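Local structure of ribose-phosphate pyrophosphokinase (Thermus thermophilus, 7PN0) at residues L47-Q56 with E68-A79; I150-V158 with E241-G249. The protein catalyses the transfer of a diphosphate group from ATP to ribose 5-phosphate, making 5-phospho-alpha-D-ribosyl 1-diphosphate (PRPP). One frame throughout, in Å; residues are numbered along the deposited sequence.

Contact 1 (L47-Q56 with E68-A79); sequences LREGDVFIVQ and ELLMMVDAAKGA. With SO4 (sulfate ion), chain E.
I54 pushes both its branches into helix 68-78, where the packing is dense. Its CG2 meets L69 CD1 at 3.8 Å and also touches the M72 methyl CE, while CD1 lies 3.9 Å from V73 CG2 and rests against the backbone around M72 O. With CG1 anti to the carbonyl carbon (chi1 -61°), the longer branch turns onto the M72-V73 turn, leaving CG2 for L69 and M72. Two residues on, the amide of Q56 donates from NE2 to E68 OE1 (2.8 Å, nearly straight at 171°), reaching the oxygen from above the carboxylate plane; S10 takes Q56 OE1 and T31 holds E68 OE2. This is the strand-then-helix half of a right-handed beta-alpha-beta unit completed by strand 83-88, in the N-terminal domain, which has the PRTase-like fold. V52 adds only a light touch, CG2 to A76 CB at 4.1 Å; beyond it lies the looser, more polar end, where A79 is partly exposed. L47 CD1 reaches A79 CB at 3.7 Å, and a water accepts from L47 N near A79 O and a sulfate oxygen. R48 grips that sulfate with two hydrogen bonds, NE to O1 and NH2 to O3, each 3.0 Å; NH2 also salt-bridges D142 of a second subunit.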
loop_
_atom_site.group_PDB
_atom_site.type_symbol
_atom_site.label_atom_id
_atom_site.label_comp_id
_atom_site.label_asym_id
_atom_site.label_seq_id
_atom_site.Cartn_x
_atom_site.Cartn_y
_atom_site.Cartn_z
ATOM N N LEU A 47 7.758 -14.090 -21.675
ATOM C CA LEU A 47 8.399 -14.526 -20.406
ATOM C C LEU A 47 7.309 -14.876 -19.395
ATOM O O LEU A 47 7.573 -14.857 -18.188
ATOM C CB LEU A 47 9.376 -13.438 -19.954
ATOM C CG LEU A 47 8.809 -12.022 -19.951
ATOM C CD1 LEU A 47 7.566 -11.990 -19.098
ATOM C CD2 LEU A 47 9.829 -10.989 -19.445
ATOM N N ARG A 48 6.091 -15.153 -19.890
ATOM C CA ARG A 48 4.899 -15.461 -19.071
ATOM C C ARG A 48 5.202 -16.606 -18.100
ATOM O O ARG A 48 5.726 -17.647 -18.544
ATOM C CB ARG A 48 3.722 -15.823 -19.978
ATOM C CG ARG A 48 2.396 -15.903 -19.242
ATOM C CD ARG A 48 1.238 -16.111 -20.185
ATOM N NE ARG A 48 0.984 -14.921 -21.000
ATOM C CZ ARG A 48 0.093 -13.996 -20.719
ATOM N NH1 ARG A 48 -0.616 -14.064 -19.602
ATOM N NH2 ARG A 48 -0.087 -13.004 -21.563
ATOM N N GLU A 49 4.899 -16.401 -16.814
ATOM C CA GLU A 49 5.098 -17.349 -15.686
ATOM C C GLU A 49 6.576 -17.713 -15.575
ATOM O O GLU A 49 6.898 -18.736 -14.917
ATOM C CB GLU A 49 4.154 -18.552 -15.735
ATOM C CG GLU A 49 2.705 -18.153 -15.875
ATOM C CD GLU A 49 2.146 -17.247 -14.777
ATOM O OE1 GLU A 49 1.424 -16.211 -15.099
ATOM O OE2 GLU A 49 2.570 -17.453 -13.624
ATOM N N GLY A 50 7.440 -16.811 -16.049
ATOM C CA GLY A 50 8.903 -16.982 -15.952
ATOM C C GLY A 50 9.428 -16.519 -14.614
ATOM O O GLY A 50 8.774 -15.681 -13.973
ATOM N N ASP A 51 10.557 -17.094 -14.193
ATOM C CA ASP A 51 11.381 -16.605 -13.073
ATOM C C ASP A 51 12.451 -15.741 -13.701
ATOM O O ASP A 51 13.420 -16.299 -14.321
ATOM C CB ASP A 51 11.893 -17.792 -12.262
ATOM C CG ASP A 51 12.388 -17.460 -10.878
ATOM O OD1 ASP A 51 12.166 -16.332 -10.421
ATOM O OD2 ASP A 51 12.971 -18.383 -10.244
ATOM N N VAL A 52 12.185 -14.442 -13.721
ATOM C CA VAL A 52 12.958 -13.534 -14.577
ATOM C C VAL A 52 13.933 -12.738 -13.727
ATOM O O VAL A 52 13.589 -12.242 -12.634
ATOM C CB VAL A 52 12.121 -12.703 -15.571
ATOM C CG1 VAL A 52 10.724 -13.140 -15.828
ATOM C CG2 VAL A 52 12.436 -11.228 -15.670
ATOM N N PHE A 53 15.154 -12.670 -14.222
ATOM C CA PHE A 53 16.320 -12.033 -13.584
ATOM C C PHE A 53 16.838 -10.983 -14.560
ATOM O O PHE A 53 17.201 -11.274 -15.747
ATOM C CB PHE A 53 17.399 -13.082 -13.272
ATOM C CG PHE A 53 16.984 -14.063 -12.216
ATOM C CD1 PHE A 53 16.153 -15.128 -12.511
ATOM C CD2 PHE A 53 17.312 -13.841 -10.883
ATOM C CE1 PHE A 53 15.706 -15.990 -11.522
ATOM C CE2 PHE A 53 16.875 -14.717 -9.896
ATOM C CZ PHE A 53 16.082 -15.793 -10.225
ATOM N N ILE A 54 16.924 -9.754 -14.099
ATOM C CA ILE A 54 17.302 -8.653 -15.025
ATOM C C ILE A 54 18.578 -8.082 -14.472
ATOM O O ILE A 54 18.550 -7.622 -13.326
ATOM C CB ILE A 54 16.214 -7.596 -15.170
ATOM C CG1 ILE A 54 14.928 -8.166 -15.739
ATOM C CG2 ILE A 54 16.693 -6.375 -15.931
ATOM C CD1 ILE A 54 13.738 -7.398 -15.236
ATOM N N VAL A 55 19.641 -8.109 -15.267
ATOM C CA VAL A 55 20.979 -7.611 -14.835
ATOM C C VAL A 55 21.162 -6.133 -15.219
ATOM O O VAL A 55 21.153 -5.753 -16.415
ATOM C CB VAL A 55 22.098 -8.490 -15.423
ATOM C CG1 VAL A 55 23.458 -8.115 -14.909
ATOM C CG2 VAL A 55 21.843 -9.965 -15.150
ATOM N N GLN A 56 21.513 -5.316 -14.243
ATOM C CA GLN A 56 21.881 -3.893 -14.505
ATOM C C GLN A 56 22.763 -3.385 -13.380
ATOM O O GLN A 56 22.352 -3.495 -12.216
ATOM C CB GLN A 56 20.632 -3.025 -14.624
ATOM C CG GLN A 56 20.955 -1.621 -15.104
ATOM C CD GLN A 56 20.959 -1.550 -16.608
ATOM O OE1 GLN A 56 21.731 -2.230 -17.295
ATOM N NE2 GLN A 56 20.058 -0.754 -17.137
ATOM N N GLU A 68 16.103 2.370 -17.279
ATOM C CA GLU A 68 16.011 1.122 -18.080
ATOM C C GLU A 68 15.643 -0.041 -17.156
ATOM O O GLU A 68 14.792 -0.879 -17.547
ATOM C CB GLU A 68 17.303 0.868 -18.865
ATOM C CG GLU A 68 17.220 -0.390 -19.722
ATOM C CD GLU A 68 18.512 -0.807 -20.392
ATOM O OE1 GLU A 68 19.584 -0.457 -19.877
ATOM O OE2 GLU A 68 18.429 -1.470 -21.434
ATOM N N LEU A 69 16.311 -0.180 -16.007
ATOM C CA LEU A 69 16.021 -1.271 -15.044
ATOM C C LEU A 69 14.564 -1.153 -14.566
ATOM O O LEU A 69 13.853 -2.213 -14.573
ATOM C CB LEU A 69 16.994 -1.206 -13.850
ATOM C CG LEU A 69 16.814 -2.259 -12.739
ATOM C CD1 LEU A 69 16.855 -3.690 -13.252
ATOM C CD2 LEU A 69 17.865 -2.061 -11.660
ATOM N N LEU A 70 14.141 0.024 -14.090
ATOM C CA LEU A 70 12.742 0.241 -13.610
ATOM C C LEU A 70 11.758 -0.179 -14.719
ATOM O O LEU A 70 10.781 -0.931 -14.446
ATOM C CB LEU A 70 12.586 1.700 -13.222
ATOM C CG LEU A 70 13.379 2.145 -12.000
ATOM C CD1 LEU A 70 13.148 3.608 -11.716
ATOM C CD2 LEU A 70 12.998 1.306 -10.786
ATOM N N MET A 71 11.997 0.275 -15.958
ATOM C CA MET A 71 11.107 -0.033 -17.109
ATOM C C MET A 71 11.150 -1.540 -17.467
ATOM O O MET A 71 10.099 -2.109 -17.745
ATOM C CB MET A 71 11.536 0.801 -18.314
ATOM C CG MET A 71 11.226 2.204 -18.163
ATOM S SD MET A 71 11.828 3.160 -19.561
ATOM C CE MET A 71 10.723 2.587 -20.838
ATOM N N MET A 72 12.306 -2.211 -17.389
ATOM C CA MET A 72 12.380 -3.675 -17.686
ATOM C C MET A 72 11.673 -4.481 -16.596
ATOM O O MET A 72 10.990 -5.443 -16.914
ATOM C CB MET A 72 13.833 -4.112 -17.836
ATOM C CG MET A 72 14.436 -3.612 -19.106
ATOM S SD MET A 72 16.106 -4.237 -19.365
ATOM C CE MET A 72 15.713 -5.926 -19.755
ATOM N N VAL A 73 11.766 -4.053 -15.336
ATOM C CA VAL A 73 11.053 -4.715 -14.217
ATOM C C VAL A 73 9.554 -4.522 -14.412
ATOM O O VAL A 73 8.758 -5.553 -14.372
ATOM C CB VAL A 73 11.540 -4.131 -12.882
ATOM C CG1 VAL A 73 10.541 -4.427 -11.789
ATOM C CG2 VAL A 73 12.921 -4.648 -12.559
ATOM N N ASP A 74 9.160 -3.282 -14.667
ATOM C CA ASP A 74 7.741 -2.931 -14.949
ATOM C C ASP A 74 7.146 -3.779 -16.096
ATOM O O ASP A 74 6.030 -4.351 -15.960
ATOM C CB ASP A 74 7.604 -1.443 -15.197
ATOM C CG ASP A 74 6.174 -1.064 -15.472
ATOM O OD1 ASP A 74 5.302 -1.255 -14.549
ATOM O OD2 ASP A 74 5.941 -0.629 -16.594
ATOM N N ALA A 75 7.844 -3.790 -17.223
ATOM C CA ALA A 75 7.424 -4.457 -18.469
ATOM C C ALA A 75 7.363 -5.964 -18.205
ATOM O O ALA A 75 6.411 -6.612 -18.690
ATOM C CB ALA A 75 8.384 -4.092 -19.568
ATOM N N ALA A 76 8.294 -6.516 -17.412
ATOM C CA ALA A 76 8.312 -7.960 -17.079
ATOM C C ALA A 76 7.060 -8.291 -16.289
ATOM O O ALA A 76 6.423 -9.330 -16.637
ATOM C CB ALA A 76 9.549 -8.373 -16.320
ATOM N N LYS A 77 6.696 -7.487 -15.282
ATOM C CA LYS A 77 5.455 -7.764 -14.505
ATOM C C LYS A 77 4.252 -7.620 -15.443
ATOM O O LYS A 77 3.327 -8.472 -15.356
ATOM C CB LYS A 77 5.393 -6.887 -13.246
ATOM C CG LYS A 77 6.280 -7.403 -12.135
ATOM C CD LYS A 77 5.802 -8.770 -11.685
ATOM C CE LYS A 77 6.404 -9.207 -10.388
ATOM N NZ LYS A 77 5.947 -8.345 -9.269
ATOM N N GLY A 78 4.266 -6.602 -16.305
ATOM C CA GLY A 78 3.176 -6.298 -17.258
ATOM C C GLY A 78 3.000 -7.416 -18.292
ATOM O O GLY A 78 1.880 -7.566 -18.854
ATOM N N ALA A 79 4.080 -8.162 -18.568
ATOM C CA ALA A 79 4.092 -9.292 -19.508
ATOM C C ALA A 79 3.906 -10.592 -18.722
ATOM O O ALA A 79 4.240 -11.623 -19.241
ATOM C CB ALA A 79 5.389 -9.273 -20.294
HETATM S S SO4 E . 2.704 -13.452 -24.092
HETATM O O1 SO4 E . 2.987 -14.451 -23.159
HETATM O O2 SO4 E . 3.187 -13.839 -25.396
HETATM O O3 SO4 E . 1.289 -13.247 -24.196
HETATM O O4 SO4 E . 3.372 -12.221 -23.717
HETATM O O HOH W 1 5.303 -12.509 -21.670
#

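Contact 2 (I150-V158 with E241-G249); sequences IANYFATRV and EVYAAATHG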
loop_
_atom_site.group_PDB
_atom_site.type_symbol
_atom_site.label_atom_id
_atom_site.label_comp_id
_atom_site.label_asym_id
_atom_site.label_seq_id
_atom_site.Cartn_x
_atom_site.Cartn_y
_atom_site.Cartn_z
ATOM N N ILE A 150 38.346 -12.207 -3.769
ATOM C CA ILE A 150 39.452 -11.210 -3.554
ATOM C C ILE A 150 40.610 -11.903 -2.826
ATOM O O ILE A 150 41.795 -11.689 -3.217
ATOM C CB ILE A 150 38.940 -9.971 -2.795
ATOM C CG1 ILE A 150 38.015 -9.146 -3.690
ATOM C CG2 ILE A 150 40.083 -9.131 -2.220
ATOM C CD1 ILE A 150 37.473 -7.902 -3.057
ATOM N N ALA A 151 40.312 -12.691 -1.804
ATOM C CA ALA A 151 41.350 -13.447 -1.064
ATOM C C ALA A 151 42.037 -14.463 -2.019
ATOM O O ALA A 151 43.280 -14.570 -2.012
ATOM C CB ALA A 151 40.725 -14.084 0.151
ATOM N N ASN A 152 41.295 -15.147 -2.875
ATOM C CA ASN A 152 41.866 -16.089 -3.879
ATOM C C ASN A 152 42.864 -15.350 -4.778
ATOM O O ASN A 152 44.002 -15.862 -5.021
ATOM C CB ASN A 152 40.781 -16.774 -4.703
ATOM C CG ASN A 152 41.358 -17.817 -5.647
ATOM O OD1 ASN A 152 41.753 -18.878 -5.194
ATOM N ND2 ASN A 152 41.410 -17.515 -6.937
ATOM N N TYR A 153 42.473 -14.178 -5.280
ATOM C CA TYR A 153 43.316 -13.343 -6.156
ATOM C C TYR A 153 44.662 -13.138 -5.460
ATOM O O TYR A 153 45.723 -13.465 -6.034
ATOM C CB TYR A 153 42.685 -11.980 -6.439
ATOM C CG TYR A 153 43.690 -10.949 -6.883
ATOM C CD1 TYR A 153 44.293 -11.037 -8.131
ATOM C CD2 TYR A 153 44.066 -9.909 -6.057
ATOM C CE1 TYR A 153 45.213 -10.094 -8.547
ATOM C CE2 TYR A 153 45.016 -8.982 -6.444
ATOM C CZ TYR A 153 45.605 -9.075 -7.697
ATOM O OH TYR A 153 46.511 -8.115 -8.083
ATOM N N PHE A 154 44.640 -12.595 -4.244
ATOM C CA PHE A 154 45.899 -12.271 -3.535
ATOM C C PHE A 154 46.693 -13.571 -3.311
ATOM O O PHE A 154 47.927 -13.547 -3.493
ATOM C CB PHE A 154 45.643 -11.558 -2.203
ATOM C CG PHE A 154 45.285 -10.102 -2.296
ATOM C CD1 PHE A 154 46.173 -9.157 -2.790
ATOM C CD2 PHE A 154 44.032 -9.664 -1.870
ATOM C CE1 PHE A 154 45.833 -7.813 -2.840
ATOM C CE2 PHE A 154 43.694 -8.321 -1.933
ATOM C CZ PHE A 154 44.596 -7.399 -2.402
ATOM N N ALA A 155 46.064 -14.642 -2.847
ATOM C CA ALA A 155 46.729 -15.941 -2.594
ATOM C C ALA A 155 47.440 -16.399 -3.883
ATOM O O ALA A 155 48.488 -17.041 -3.745
ATOM C CB ALA A 155 45.779 -17.012 -2.122
ATOM N N THR A 156 46.927 -16.065 -5.080
ATOM C CA THR A 156 47.565 -16.517 -6.343
ATOM C C THR A 156 48.585 -15.519 -6.882
ATOM O O THR A 156 49.226 -15.874 -7.886
ATOM C CB THR A 156 46.549 -16.846 -7.429
ATOM O OG1 THR A 156 45.938 -15.643 -7.857
ATOM C CG2 THR A 156 45.550 -17.864 -6.952
ATOM N N ARG A 157 48.742 -14.339 -6.288
ATOM C CA ARG A 157 49.507 -13.230 -6.910
ATOM C C ARG A 157 50.699 -12.785 -6.073
ATOM O O ARG A 157 51.622 -12.184 -6.673
ATOM C CB ARG A 157 48.640 -11.987 -7.149
ATOM C CG ARG A 157 48.011 -11.964 -8.533
ATOM C CD ARG A 157 48.806 -11.333 -9.684
ATOM N NE ARG A 157 50.206 -11.106 -9.414
ATOM C CZ ARG A 157 51.013 -10.348 -10.140
ATOM N NH1 ARG A 157 50.570 -9.709 -11.208
ATOM N NH2 ARG A 157 52.274 -10.229 -9.778
ATOM N N VAL A 158 50.639 -12.911 -4.751
ATOM C CA VAL A 158 51.602 -12.212 -3.866
ATOM C C VAL A 158 52.308 -13.243 -2.992
ATOM O O VAL A 158 51.791 -14.346 -2.763
ATOM C CB VAL A 158 50.964 -11.086 -3.019
ATOM C CG1 VAL A 158 50.228 -10.048 -3.861
ATOM C CG2 VAL A 158 50.068 -11.643 -1.930
ATOM N N GLU A 241 56.189 -2.734 -1.541
ATOM C CA GLU A 241 55.283 -2.665 -2.699
ATOM C C GLU A 241 53.843 -2.818 -2.195
ATOM O O GLU A 241 53.672 -3.326 -1.069
ATOM C CB GLU A 241 55.572 -3.808 -3.670
ATOM C CG GLU A 241 55.336 -5.185 -3.046
ATOM C CD GLU A 241 55.834 -6.313 -3.914
ATOM O OE1 GLU A 241 56.317 -5.984 -5.011
ATOM O OE2 GLU A 241 55.740 -7.497 -3.501
ATOM N N VAL A 242 52.879 -2.434 -3.037
ATOM C CA VAL A 242 51.429 -2.377 -2.672
ATOM C C VAL A 242 50.622 -3.016 -3.807
ATOM O O VAL A 242 50.845 -2.661 -4.951
ATOM C CB VAL A 242 50.929 -0.951 -2.367
ATOM C CG1 VAL A 242 49.547 -1.027 -1.736
ATOM C CG2 VAL A 242 51.862 -0.185 -1.438
ATOM N N TYR A 243 49.772 -3.982 -3.459
ATOM C CA TYR A 243 48.735 -4.580 -4.330
ATOM C C TYR A 243 47.385 -4.149 -3.785
ATOM O O TYR A 243 47.240 -4.187 -2.566
ATOM C CB TYR A 243 48.805 -6.103 -4.325
ATOM C CG TYR A 243 49.969 -6.629 -5.122
ATOM C CD1 TYR A 243 51.264 -6.608 -4.613
ATOM C CD2 TYR A 243 49.771 -7.154 -6.389
ATOM C CE1 TYR A 243 52.338 -7.069 -5.371
ATOM C CE2 TYR A 243 50.826 -7.665 -7.130
ATOM C CZ TYR A 243 52.111 -7.608 -6.624
ATOM O OH TYR A 243 53.127 -8.094 -7.389
ATOM N N ALA A 244 46.478 -3.714 -4.646
ATOM C CA ALA A 244 45.158 -3.197 -4.219
ATOM C C ALA A 244 44.088 -4.046 -4.878
ATOM O O ALA A 244 44.297 -4.470 -6.033
ATOM C CB ALA A 244 44.996 -1.782 -4.614
ATOM N N ALA A 245 42.961 -4.225 -4.196
ATOM C CA ALA A 245 41.794 -4.888 -4.788
ATOM C C ALA A 245 40.530 -4.224 -4.266
ATOM O O ALA A 245 40.560 -3.597 -3.188
ATOM C CB ALA A 245 41.842 -6.360 -4.499
ATOM N N ALA A 246 39.460 -4.351 -5.028
ATOM C CA ALA A 246 38.124 -3.865 -4.640
ATOM C C ALA A 246 37.108 -4.772 -5.301
ATOM O O ALA A 246 37.479 -5.451 -6.302
ATOM C CB ALA A 246 37.921 -2.423 -5.059
ATOM N N THR A 247 35.865 -4.728 -4.840
ATOM C CA THR A 247 34.772 -5.401 -5.584
ATOM C C THR A 247 34.469 -4.634 -6.870
ATOM O O THR A 247 34.512 -5.240 -7.987
ATOM C CB THR A 247 33.519 -5.607 -4.733
ATOM O OG1 THR A 247 33.875 -6.392 -3.582
ATOM C CG2 THR A 247 32.476 -6.285 -5.573
ATOM N N HIS A 248 34.153 -3.352 -6.736
ATOM C CA HIS A 248 33.589 -2.535 -7.830
ATOM C C HIS A 248 34.685 -1.645 -8.408
ATOM O O HIS A 248 35.164 -0.710 -7.696
ATOM C CB HIS A 248 32.400 -1.721 -7.318
ATOM C CG HIS A 248 31.402 -2.532 -6.556
ATOM N ND1 HIS A 248 30.668 -3.537 -7.154
ATOM C CD2 HIS A 248 30.955 -2.430 -5.283
ATOM C CE1 HIS A 248 29.845 -4.060 -6.266
ATOM N NE2 HIS A 248 30.009 -3.422 -5.099
ATOM N N GLY A 249 35.052 -1.940 -9.647
ATOM C CA GLY A 249 36.046 -1.190 -10.422
ATOM C C GLY A 249 35.316 -0.174 -11.241
ATOM O O GLY A 249 35.022 -0.434 -12.432
#
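F154 O is gripped by two backbone N-H groups, R157 N at 3.0 Å and V158 N at 3.1 Å, and the side chains of R157 and V158 both start toward strand 241-246. The F154 ring goes the same way, its edge toward Y243 CB (CE1 to CB, 3.7 Å), while its CZ presses on A245 CB at 3.6 Å. Y153 CD2, from the same helix, sits over the centre of one face of that ring. Y243 is the hub. V158 CG1, placed anti to its own carbonyl carbon (chi1 -55°), stands over the middle of the tyrosine face in a CH-pi contact, 3.6 Å from the ring centroid and 12° off its normal. Y153 OH comes instead to the rim, in the ring plane, 3.8 Å from Y243 CD2. R157 lays a guanidinium face over Y243 CE2, the two planes 63° apart. Its NH2 and the Y243 hydroxyl are neighbours but badly angled for a hydrogen bond, and the charge is met by E266, which forms a salt bridge with NH1 and also binds Y153 OH. Replacing Y243 by an alanine would probably open a gap beneath V158 CG1 and beside Y153 OH, and leave the R157 guanidinium held by E266 but with no ring under its face. Further along, I150 CG2 touches A245 CB, and CD1 reaches T247, whose OG1 is hydrogen-bonded to T127 OG1. Residues V242 and A244 turn their side chains to helix 225-236 instead, so strand 241-246 runs between helices on both faces of its sheet, the three-layer alpha/beta/alpha build of the PRTase-like fold.

In the fold
Both contacts run a helix nearly antiparallel to a strand, with axes 9.5 Å apart in each, yet they share no element and their centres lie about 35 Å apart, on opposite sides of the chain's centre. Contact 1 joins chain neighbours in the N-terminal domain; contact 2 brings together segments more than eighty residues apart. Both are largely buried, but contact 1 lies nearer the periphery, and neighbouring subunits and a sulfate complete its loop end. No other chain of the assembly touches the segments of contact 2. The chemistry follows: aliphatic groups and one amide-to-carboxylate hydrogen bond in the first, aromatic rings packed against methyl groups, one by CH-pi, and against an arginine in the second.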